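Local coordinates for 4-hydroxy-tetrahydrodipicolinate synthase (Thermotoga maritima, PDB 1O5K), which probably condenses pyruvate with L-aspartate-beta-semialdehyde to form 4-hydroxy-tetrahydrodipicolinate, a step of lysine biosynthesis through diaminopimelate, at residues I265-K268 and A269-L273. Residues are numbered along the deposited sequence; the frame is centred on the assembly and turned at random.
Sequences IPVK and AALNL
V267 and L271 lie one helical turn apart, joined by the backbone hydrogen bond from L271 N to V267 O (2.8 Å, 167° at the hydrogen) and by V267 CG2 meeting L271 CD1 at 4.3 Å. L271 sets its CG anti to its carbonyl carbon (chi1 -73°), which lays CG against V267 O at 3.4 Å; both branched side chains also pack on V22, as suits a buried face. P266 has no N-H to give, which costs no helical bond in the first turn; its carbonyl accepts A270 N at 2.9 Å, and I265 O accepts A269 N at 3.3 Å. The small methyls of A269 and A270 let helix 290-302 come close, through L296 and L300. K268 suits its buried place because its long chain carries NZ to a salt bridge with E58 and to the carbonyls of T23 and E280. The looser side is the partly exposed end: N272 N is hydrogen-bonded to K268 O, but N272 turns its amide away (chi1 177°) and gives ND2 to the carbonyl of I277, while L273 packs on V293 and R297. This is regular alpha-helical i to i+4 bonding in a helix of the TIM-barrel enzyme, with V267 packed beside T56, predicted to bind pyruvate.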
loop_
_atom_site.group_PDB
_atom_site.type_symbol
_atom_site.label_atom_id
_atom_site.label_comp_id
_atom_site.label_asym_id
_atom_site.label_seq_id
_atom_site.Cartn_x
_atom_site.Cartn_y
_atom_site.Cartn_z
ATOM N N ILE A 265 -9.654 -15.940 -15.933
ATOM C CA ILE A 265 -9.044 -17.237 -15.927
ATOM C C ILE A 265 -9.837 -18.237 -15.073
ATOM O O ILE A 265 -10.209 -19.324 -15.593
ATOM C CB ILE A 265 -7.554 -17.176 -15.566
ATOM C CG1 ILE A 265 -6.786 -16.530 -16.708
ATOM C CG2 ILE A 265 -7.010 -18.523 -15.306
ATOM C CD1 ILE A 265 -5.397 -16.131 -16.315
ATOM N N PRO A 266 -10.125 -17.935 -13.803
ATOM C CA PRO A 266 -10.920 -18.891 -12.986
ATOM C C PRO A 266 -12.344 -19.126 -13.460
ATOM O O PRO A 266 -12.772 -20.289 -13.566
ATOM C CB PRO A 266 -10.925 -18.230 -11.597
ATOM C CG PRO A 266 -9.627 -17.398 -11.621
ATOM C CD PRO A 266 -9.741 -16.766 -12.968
ATOM N N VAL A 267 -13.031 -18.059 -13.830
ATOM C CA VAL A 267 -14.458 -18.230 -14.245
ATOM C C VAL A 267 -14.597 -19.104 -15.520
ATOM O O VAL A 267 -15.513 -19.965 -15.611
ATOM C CB VAL A 267 -15.199 -16.879 -14.320
ATOM C CG1 VAL A 267 -14.782 -16.056 -15.524
ATOM C CG2 VAL A 267 -16.715 -17.109 -14.342
ATOM N N LYS A 268 -13.653 -18.995 -16.449
ATOM C CA LYS A 268 -13.676 -19.864 -17.622
ATOM C C LYS A 268 -13.418 -21.312 -17.215
ATOM O O LYS A 268 -14.074 -22.190 -17.726
ATOM C CB LYS A 268 -12.730 -19.399 -18.734
ATOM C CG LYS A 268 -13.279 -18.217 -19.525
ATOM C CD LYS A 268 -12.468 -17.894 -20.754
ATOM C CE LYS A 268 -13.353 -17.509 -21.896
ATOM N NZ LYS A 268 -12.651 -17.193 -23.140
ATOM N N ALA A 269 -12.493 -21.549 -16.280
ATOM C CA ALA A 269 -12.238 -22.940 -15.811
ATOM C C ALA A 269 -13.491 -23.521 -15.121
ATOM O O ALA A 269 -13.850 -24.659 -15.338
ATOM C CB ALA A 269 -10.997 -23.018 -14.925
ATOM N N ALA A 270 -14.176 -22.688 -14.346
ATOM C CA ALA A 270 -15.439 -23.019 -13.705
ATOM C C ALA A 270 -16.553 -23.363 -14.724
ATOM O O ALA A 270 -17.228 -24.400 -14.613
ATOM C CB ALA A 270 -15.874 -21.840 -12.774
ATOM N N LEU A 271 -16.739 -22.506 -15.726
ATOM C CA LEU A 271 -17.728 -22.763 -16.794
ATOM C C LEU A 271 -17.411 -24.050 -17.546
ATOM O O LEU A 271 -18.326 -24.841 -17.919
ATOM C CB LEU A 271 -17.798 -21.564 -17.725
ATOM C CG LEU A 271 -18.532 -20.376 -17.041
ATOM C CD1 LEU A 271 -18.273 -19.133 -17.856
ATOM C CD2 LEU A 271 -19.989 -20.627 -16.955
ATOM N N ASN A 272 -16.135 -24.311 -17.739
ATOM C CA ASN A 272 -15.760 -25.581 -18.370
ATOM C C ASN A 272 -16.098 -26.816 -17.499
ATOM O O ASN A 272 -16.638 -27.856 -17.992
ATOM C CB ASN A 272 -14.269 -25.564 -18.713
ATOM C CG ASN A 272 -13.786 -26.864 -19.311
ATOM O OD1 ASN A 272 -12.963 -27.542 -18.718
ATOM N ND2 ASN A 272 -14.269 -27.208 -20.508
ATOM N N LEU A 273 -15.773 -26.740 -16.210
ATOM C CA LEU A 273 -16.109 -27.831 -15.293
ATOM C C LEU A 273 -17.618 -28.096 -15.357
ATOM O O LEU A 273 -18.060 -29.229 -15.333
ATOM C CB LEU A 273 -15.702 -27.483 -13.864
ATOM C CG LEU A 273 -14.218 -27.548 -13.538
ATOM C CD1 LEU A 273 -13.938 -26.917 -12.179
ATOM C CD2 LEU A 273 -13.688 -28.959 -13.543
#